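Local structure of putative lipoprotein (Bacteroides thetaiotaomicron, 4Q1Z) at residues A[13-18]-A[32-37]; A[25-30]-A[78-83]. The protein is of unknown function but belongs to the DUF4876 family and is probably a lipoprotein built from two domains rich in beta strands. All coordinates share one frame; numbering follows the deposited sequence.

Contact 1: residues A[13-18]-A[32-37]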
ATOM      1  N   VAL A  13      30.924  25.126  -9.572  1.00104.26           N
ATOM      2  CA  VAL A  13      30.483  25.244  -8.175  1.00100.99           C
ATOM      3  C   VAL A  13      30.446  23.866  -7.495  1.00 99.57           C
ATOM      4  O   VAL A  13      29.793  22.936  -7.981  1.00 97.25           O
ATOM      5  CB  VAL A  13      29.123  25.994  -8.073  1.00103.90           C
ATOM      6  CG1 VAL A  13      28.393  25.701  -6.765  1.00101.79           C
ATOM      7  CG2 VAL A  13      29.333  27.491  -8.228  1.00105.61           C
ATOM      8  N   ASP A  14      31.169  23.758  -6.365  1.00 94.39           N
ATOM      9  CA  ASP A  14      31.224  22.560  -5.531  1.00 91.95           C
ATOM     10  C   ASP A  14      29.979  22.522  -4.653  1.00 90.56           C
ATOM     11  O   ASP A  14      29.683  23.503  -3.968  1.00 89.81           O
ATOM     12  CB  ASP A  14      32.510  22.526  -4.676  1.00 95.06           C
ATOM     13  CG  ASP A  14      33.812  22.328  -5.443  1.00107.04           C
ATOM     14  OD1 ASP A  14      33.783  21.676  -6.519  1.00108.19           O
ATOM     15  OD2 ASP A  14      34.868  22.766  -4.938  1.00112.44           O
ATOM     16  N   VAL A  15      29.217  21.420  -4.730  1.00 82.63           N
ATOM     17  CA  VAL A  15      27.978  21.233  -3.985  1.00 79.06           C
ATOM     18  C   VAL A  15      28.195  20.095  -2.983  1.00 82.02           C
ATOM     19  O   VAL A  15      28.766  19.071  -3.355  1.00 81.87           O
ATOM     20  CB  VAL A  15      26.792  20.971  -4.952  1.00 81.03           C
ATOM     21  CG1 VAL A  15      25.489  20.737  -4.194  1.00 78.60           C
ATOM     22  CG2 VAL A  15      26.626  22.116  -5.947  1.00 81.91           C
ATOM     23  N   TYR A  16      27.792  20.298  -1.708  1.00 77.64           N
ATOM     24  CA  TYR A  16      27.897  19.298  -0.634  1.00 76.90           C
ATOM     25  C   TYR A  16      26.515  19.058  -0.033  1.00 78.15           C
ATOM     26  O   TYR A  16      25.874  19.996   0.445  1.00 76.77           O
ATOM     27  CB  TYR A  16      28.891  19.720   0.466  1.00 80.48           C
ATOM     28  CG  TYR A  16      30.207  20.270  -0.045  1.00 86.71           C
ATOM     29  CD1 TYR A  16      31.300  19.435  -0.261  1.00 89.76           C
ATOM     30  CD2 TYR A  16      30.365  21.627  -0.298  1.00 89.38           C
ATOM     31  CE1 TYR A  16      32.510  19.933  -0.736  1.00 93.13           C
ATOM     32  CE2 TYR A  16      31.569  22.138  -0.774  1.00 92.98           C
ATOM     33  CZ  TYR A  16      32.643  21.289  -0.993  1.00105.08           C
ATOM     34  OH  TYR A  16      33.844  21.805  -1.451  1.00110.96           O
ATOM     35  N   LEU A  17      26.056  17.807  -0.074  1.00 72.49           N
ATOM     36  CA  LEU A  17      24.754  17.449   0.425  1.00 70.65           C
ATOM     37  C   LEU A  17      24.852  16.805   1.801  1.00 76.09           C
ATOM     38  O   LEU A  17      25.396  15.706   1.955  1.00 75.86           O
ATOM     39  CB  LEU A  17      24.007  16.516  -0.551  1.00 69.52           C
ATOM     40  CG  LEU A  17      24.024  16.857  -2.045  1.00 73.13           C
ATOM     41  CD1 LEU A  17      23.265  15.835  -2.808  1.00 71.39           C
ATOM     42  CD2 LEU A  17      23.408  18.206  -2.312  1.00 75.37           C
ATOM     43  N   ASP A  18      24.317  17.513   2.809  1.00 73.05           N
ATOM     44  CA  ASP A  18      24.232  17.032   4.181  1.00 71.59           C
ATOM     45  C   ASP A  18      22.932  16.277   4.254  1.00 71.81           C
ATOM     46  O   ASP A  18      21.884  16.865   4.535  1.00 70.91           O
ATOM     47  CB  ASP A  18      24.321  18.197   5.199  1.00 74.12           C
ATOM     48  CG  ASP A  18      24.472  17.819   6.670  1.00 81.01           C
ATOM     49  OD1 ASP A  18      24.376  16.610   6.993  1.00 78.48           O
ATOM     50  OD2 ASP A  18      24.698  18.735   7.497  1.00 91.05           O
ATOM     51  N   VAL A  32      20.276  17.749  -8.755  1.00 69.35           N
ATOM     52  CA  VAL A  32      20.555  19.085  -8.270  1.00 70.96           C
ATOM     53  C   VAL A  32      20.195  20.011  -9.419  1.00 78.38           C
ATOM     54  O   VAL A  32      20.867  20.002 -10.444  1.00 79.39           O
ATOM     55  CB  VAL A  32      22.006  19.282  -7.743  1.00 75.44           C
ATOM     56  CG1 VAL A  32      22.286  20.744  -7.450  1.00 75.80           C
ATOM     57  CG2 VAL A  32      22.230  18.462  -6.482  1.00 74.41           C
ATOM     58  N   LYS A  33      19.075  20.726  -9.277  1.00 76.89           N
ATOM     59  CA  LYS A  33      18.570  21.699 -10.245  1.00 78.66           C
ATOM     60  C   LYS A  33      19.005  23.113  -9.808  1.00 86.19           C
ATOM     61  O   LYS A  33      18.958  23.419  -8.610  1.00 85.27           O
ATOM     62  CB  LYS A  33      17.025  21.618 -10.374  1.00 79.60           C
ATOM     63  CG  LYS A  33      16.460  20.371 -11.064  1.00 84.66           C
ATOM     64  CD  LYS A  33      14.923  20.258 -10.885  1.00 96.70           C
ATOM     65  CE  LYS A  33      14.308  18.995 -11.483  1.00107.45           C
ATOM     66  NZ  LYS A  33      13.030  18.581 -10.813  1.00110.14           N
ATOM     67  N   PHE A  34      19.457  23.951 -10.769  1.00 85.79           N
ATOM     68  CA  PHE A  34      19.846  25.356 -10.564  1.00 87.29           C
ATOM     69  C   PHE A  34      18.949  26.263 -11.420  1.00 97.65           C
ATOM     70  O   PHE A  34      19.266  26.474 -12.591  1.00 98.65           O
ATOM     71  CB  PHE A  34      21.321  25.585 -10.928  1.00 89.25           C
ATOM     72  CG  PHE A  34      22.372  24.978 -10.036  1.00 88.80           C
ATOM     73  CD1 PHE A  34      22.701  23.633 -10.142  1.00 90.29           C
ATOM     74  CD2 PHE A  34      23.120  25.773  -9.180  1.00 90.09           C
ATOM     75  CE1 PHE A  34      23.732  23.089  -9.370  1.00 90.47           C
ATOM     76  CE2 PHE A  34      24.139  25.224  -8.397  1.00 92.05           C
ATOM     77  CZ  PHE A  34      24.429  23.885  -8.486  1.00 89.40           C
ATOM     78  N   ASP A  35      17.812  26.757 -10.865  1.00 97.83           N
ATOM     79  CA  ASP A  35      16.861  27.625 -11.589  1.00100.21           C
ATOM     80  C   ASP A  35      17.201  29.151 -11.440  1.00110.63           C
ATOM     81  O   ASP A  35      17.929  29.544 -10.518  1.00110.47           O
ATOM     82  CB  ASP A  35      15.418  27.345 -11.136  1.00 99.94           C
ATOM     83  N   ASN A  36      16.678  29.991 -12.376  1.00111.30           N
ATOM     84  CA  ASN A  36      16.841  31.457 -12.410  1.00113.93           C
ATOM     85  C   ASN A  36      15.820  32.126 -13.368  1.00121.51           C
ATOM     86  O   ASN A  36      15.411  31.515 -14.362  1.00121.61           O
ATOM     87  CB  ASN A  36      18.269  31.844 -12.821  1.00115.82           C
ATOM     88  CG  ASN A  36      18.610  33.290 -12.571  1.00140.99           C
ATOM     89  OD1 ASN A  36      18.555  34.136 -13.472  1.00140.43           O
ATOM     90  ND2 ASN A  36      18.933  33.616 -11.335  1.00130.09           N
ATOM     91  N   TYR A  37      15.431  33.391 -13.068  1.00120.12           N
ATOM     92  CA  TYR A  37      14.511  34.204 -13.877  1.00149.54           C
ATOM     93  C   TYR A  37      15.269  34.917 -15.000  1.00161.64           C
ATOM     94  O   TYR A  37      14.739  35.098 -16.093  1.00113.84           O
ATOM     95  CB  TYR A  37      13.785  35.235 -12.999  1.00151.19           C
TER
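Val15 meets Phe34 through a single methyl: its CG2 sits 3.8 Å from Phe34 CZ, at the edge of the ring and near its plane. The approach is almost head-on to the far end of the ring, since Val15 CG2 is 4.6 Å from Phe34 CE1 and 4.7 Å from Phe34 CE2. Val15 directs this methyl with CG1 anti to the backbone N (chi1 179°), which places CG2 opposite its own carbonyl carbon. Phe34 likewise keeps CG opposite its carbonyl carbon (chi1 -70°), and its ring reaches across to the facing strand; the two side chains run past one another from opposite strands. One step along, Leu17 and Val32 make a looser pair, Leu17 CD2 lying 4.3 Å from Val32 CG2.

No hydrogen bond joins the segments, and the closest alpha carbons, Val15 CA and Val32 CA, are 8.8 Å apart, so this is packing between facing layers and not pairing of neighbouring strands. Alternation along each strand sets it up: Val15 and Leu17 point inward while Asp14 and Tyr16 do not, and Val32 and Phe34 point inward while Lys33 does not. Around them, Val54 touches both Val15 and Phe34, Ile98 lies against Val15 and Leu17, and Val47 against Leu17 and Val32. Interleaved aliphatic and aromatic side chains closing over one another from strands 11-19 and 24-35 are typical of the hydrophobic core of a beta-sandwich, here one whose strand order is consistent with a transthyretin-like (prealbumin-like) fold.

Contact 2: residues A[25-30]-A[78-83]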
ATOM      1  N   SER A  25      22.561   3.381   1.274  1.00 73.49           N
ATOM      2  CA  SER A  25      23.128   2.339   0.417  1.00 74.13           C
ATOM      3  C   SER A  25      23.178   2.797  -1.057  1.00 79.06           C
ATOM      4  O   SER A  25      24.129   2.471  -1.773  1.00 80.95           O
ATOM      5  CB  SER A  25      22.312   1.056   0.543  1.00 76.37           C
ATOM      6  OG  SER A  25      23.123  -0.098   0.414  1.00 88.12           O
ATOM      7  N   THR A  26      22.148   3.542  -1.504  1.00 73.30           N
ATOM      8  CA  THR A  26      21.988   4.041  -2.875  1.00 72.04           C
ATOM      9  C   THR A  26      21.380   5.429  -2.895  1.00 72.10           C
ATOM     10  O   THR A  26      20.524   5.736  -2.062  1.00 70.76           O
ATOM     11  CB  THR A  26      21.028   3.111  -3.695  1.00 80.12           C
ATOM     12  OG1 THR A  26      21.101   1.752  -3.265  1.00 84.05           O
ATOM     13  CG2 THR A  26      21.233   3.207  -5.202  1.00 76.92           C
ATOM     14  N   LEU A  27      21.771   6.240  -3.894  1.00 67.06           N
ATOM     15  CA  LEU A  27      21.160   7.527  -4.196  1.00 65.27           C
ATOM     16  C   LEU A  27      20.539   7.383  -5.606  1.00 72.28           C
ATOM     17  O   LEU A  27      21.239   7.463  -6.632  1.00 72.89           O
ATOM     18  CB  LEU A  27      22.139   8.702  -4.063  1.00 64.84           C
ATOM     19  CG  LEU A  27      22.638   9.007  -2.663  1.00 66.09           C
ATOM     20  CD1 LEU A  27      23.756   9.989  -2.713  1.00 66.85           C
ATOM     21  CD2 LEU A  27      21.530   9.513  -1.770  1.00 62.04           C
ATOM     22  N   LYS A  28      19.221   7.059  -5.624  1.00 68.60           N
ATOM     23  CA  LYS A  28      18.411   6.774  -6.820  1.00 67.97           C
ATOM     24  C   LYS A  28      17.661   8.022  -7.358  1.00 71.46           C
ATOM     25  O   LYS A  28      16.979   8.716  -6.600  1.00 70.04           O
ATOM     26  CB  LYS A  28      17.414   5.658  -6.474  1.00 68.59           C
ATOM     27  CG  LYS A  28      16.436   5.311  -7.582  1.00 81.81           C
ATOM     28  CD  LYS A  28      15.363   4.324  -7.117  1.00 82.32           C
ATOM     29  CE  LYS A  28      14.236   4.212  -8.118  1.00 89.24           C
ATOM     30  NZ  LYS A  28      14.697   3.773  -9.466  1.00 92.57           N
ATOM     31  N   ASP A  29      17.798   8.286  -8.679  1.00 68.88           N
ATOM     32  CA  ASP A  29      17.142   9.375  -9.434  1.00 69.16           C
ATOM     33  C   ASP A  29      17.333  10.786  -8.756  1.00 70.26           C
ATOM     34  O   ASP A  29      16.493  11.697  -8.901  1.00 68.70           O
ATOM     35  CB  ASP A  29      15.632   9.038  -9.648  1.00 71.21           C
ATOM     36  CG  ASP A  29      15.314   7.660 -10.261  1.00 84.54           C
ATOM     37  OD1 ASP A  29      16.065   7.218 -11.176  1.00 86.26           O
ATOM     38  OD2 ASP A  29      14.281   7.054  -9.865  1.00 88.91           O
ATOM     39  N   LEU A  30      18.502  10.965  -8.090  1.00 65.42           N
ATOM     40  CA  LEU A  30      18.856  12.174  -7.357  1.00 64.27           C
ATOM     41  C   LEU A  30      19.411  13.247  -8.297  1.00 68.21           C
ATOM     42  O   LEU A  30      20.331  12.997  -9.078  1.00 69.77           O
ATOM     43  CB  LEU A  30      19.854  11.833  -6.215  1.00 63.99           C
ATOM     44  CG  LEU A  30      20.237  12.935  -5.216  1.00 68.01           C
ATOM     45  CD1 LEU A  30      19.040  13.400  -4.427  1.00 67.61           C
ATOM     46  CD2 LEU A  30      21.296  12.453  -4.264  1.00 67.84           C
ATOM     47  N   TYR A  78      13.503   6.212   1.089  1.00 55.08           N
ATOM     48  CA  TYR A  78      13.321   7.581   1.529  1.00 53.93           C
ATOM     49  C   TYR A  78      13.206   8.527   0.361  1.00 59.54           C
ATOM     50  O   TYR A  78      14.022   8.474  -0.555  1.00 61.90           O
ATOM     51  CB  TYR A  78      14.499   8.060   2.422  1.00 54.76           C
ATOM     52  CG  TYR A  78      14.777   7.208   3.640  1.00 55.14           C
ATOM     53  CD1 TYR A  78      15.523   6.036   3.539  1.00 56.50           C
ATOM     54  CD2 TYR A  78      14.352   7.606   4.905  1.00 55.86           C
ATOM     55  CE1 TYR A  78      15.796   5.255   4.658  1.00 55.86           C
ATOM     56  CE2 TYR A  78      14.632   6.840   6.035  1.00 56.69           C
ATOM     57  CZ  TYR A  78      15.350   5.661   5.905  1.00 66.81           C
ATOM     58  OH  TYR A  78      15.615   4.879   7.003  1.00 75.79           O
ATOM     59  N   TYR A  79      12.241   9.441   0.418  1.00 55.31           N
ATOM     60  CA  TYR A  79      12.144  10.526  -0.537  1.00 55.20           C
ATOM     61  C   TYR A  79      12.934  11.669   0.096  1.00 59.83           C
ATOM     62  O   TYR A  79      12.625  12.119   1.212  1.00 58.16           O
ATOM     63  CB  TYR A  79      10.687  10.892  -0.882  1.00 55.81           C
ATOM     64  CG  TYR A  79      10.608  12.057  -1.846  1.00 58.13           C
ATOM     65  CD1 TYR A  79      11.173  11.979  -3.119  1.00 59.93           C
ATOM     66  CD2 TYR A  79      10.023  13.260  -1.467  1.00 59.50           C
ATOM     67  CE1 TYR A  79      11.132  13.061  -3.995  1.00 61.39           C
ATOM     68  CE2 TYR A  79       9.975  14.348  -2.336  1.00 61.26           C
ATOM     69  CZ  TYR A  79      10.547  14.250  -3.590  1.00 70.03           C
ATOM     70  OH  TYR A  79      10.504  15.338  -4.420  1.00 78.38           O
ATOM     71  N   ILE A  80      14.040  12.049  -0.549  1.00 57.44           N
ATOM     72  CA  ILE A  80      14.923  13.062   0.031  1.00 56.22           C
ATOM     73  C   ILE A  80      14.759  14.374  -0.729  1.00 61.46           C
ATOM     74  O   ILE A  80      14.503  14.370  -1.931  1.00 62.36           O
ATOM     75  CB  ILE A  80      16.387  12.532   0.114  1.00 58.83           C
ATOM     76  CG1 ILE A  80      17.001  12.225  -1.284  1.00 59.47           C
ATOM     77  CG2 ILE A  80      16.436  11.290   1.032  1.00 56.68           C
ATOM     78  CD1 ILE A  80      18.450  11.781  -1.306  1.00 59.56           C
ATOM     79  N   ASN A  81      14.812  15.495  -0.002  1.00 58.84           N
ATOM     80  CA  ASN A  81      14.595  16.826  -0.563  1.00 59.19           C
ATOM     81  C   ASN A  81      15.381  17.890   0.195  1.00 62.57           C
ATOM     82  O   ASN A  81      15.600  17.770   1.392  1.00 62.24           O
ATOM     83  CB  ASN A  81      13.088  17.176  -0.550  1.00 60.95           C
ATOM     84  CG  ASN A  81      12.574  17.767  -1.844  1.00103.47           C
ATOM     85  OD1 ASN A  81      13.113  18.750  -2.375  1.00105.75           O
ATOM     86  ND2 ASN A  81      11.497  17.198  -2.375  1.00 97.42           N
ATOM     87  N   GLY A  82      15.772  18.933  -0.511  1.00 60.02           N
ATOM     88  CA  GLY A  82      16.511  20.045   0.056  1.00 61.66           C
ATOM     89  C   GLY A  82      16.571  21.216  -0.891  1.00 68.99           C
ATOM     90  O   GLY A  82      16.282  21.068  -2.075  1.00 68.26           O
ATOM     91  N   ASN A  83      16.902  22.396  -0.368  1.00 70.42           N
ATOM     92  CA  ASN A  83      17.058  23.595  -1.185  1.00 73.84           C
ATOM     93  C   ASN A  83      17.940  24.633  -0.507  1.00 82.19           C
ATOM     94  O   ASN A  83      18.189  24.570   0.693  1.00 82.21           O
ATOM     95  CB  ASN A  83      15.718  24.221  -1.603  1.00 76.88           C
ATOM     96  CG  ASN A  83      14.837  24.678  -0.489  1.00 95.05           C
ATOM     97  OD1 ASN A  83      15.052  25.735   0.105  1.00 93.55           O
ATOM     98  ND2 ASN A  83      13.766  23.938  -0.261  1.00 85.98           N
TER
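Leu27 and Leu30 both close on the terminal methyl of Ile80, within one layer of the N-terminal beta-sandwich, where they meet over strand 60-72 at Ala70. Each leucine crosses the isoleucine at about a right angle, and the two come from strand 24-35 at the point where it turns a corner at Asp29 (phi 51°, psi 32°). Before the corner Lys28 bonds through its backbone to Thr69; after it Leu30 bonds likewise to Val47.

Ile80 CD1 is the shared point of contact. Ile80 has CG1 wedged between the backbone N and the carbonyl carbon (chi1 63°), and the chain is then extended to CD1, which carries that methyl out toward the leucines. Leu27 touches it by one branch, CD2, at 3.9 Å from Ile80 CD1. Leu30 comes closer and bears on more of the side chain: its CD1 lies 3.6 Å from Ile80 CD1 and 3.9 Å from Ile80 CG1. Ala70 packs against both Leu27 and Ile80, Val66 against Leu30, and Val100 against Ile80.

Outside this apolar cluster, Tyr79 of the same strand has its hydroxyl hydrogen-bonded to Ser67 OG and to Glu361 N. At the corner itself, Lys28 NZ forms a salt bridge with Asp140 OD2 and a second one with Asp29, whose hydrogen bond, Lys28 NZ to Asp29 OD2 at 3.3 Å, is weak.

Overall arrangement
From the N terminus the chain runs through 13-18, then 25-30 and 32-37 on one broken strand, and much later 78-83. Contact 1 closes a short loop, with 13 residues between its segments; contact 2 closes a long one, with 47. Because the segments alternate, the two loops cross, and strand 24-35 serves both, contact 2 straddling the corner at Asp29, contact 1 lying wholly after it. Their centres are about 14 Å apart, and the contacts touch where Leu17 CD1 packs 4.2 Å from Leu30 CD2. Contact 1 joins strand 24-35 to 11-19 across the sandwich; contact 2, nearer the chain's centre, joins it to 77-89 over the intervening strand 60-72.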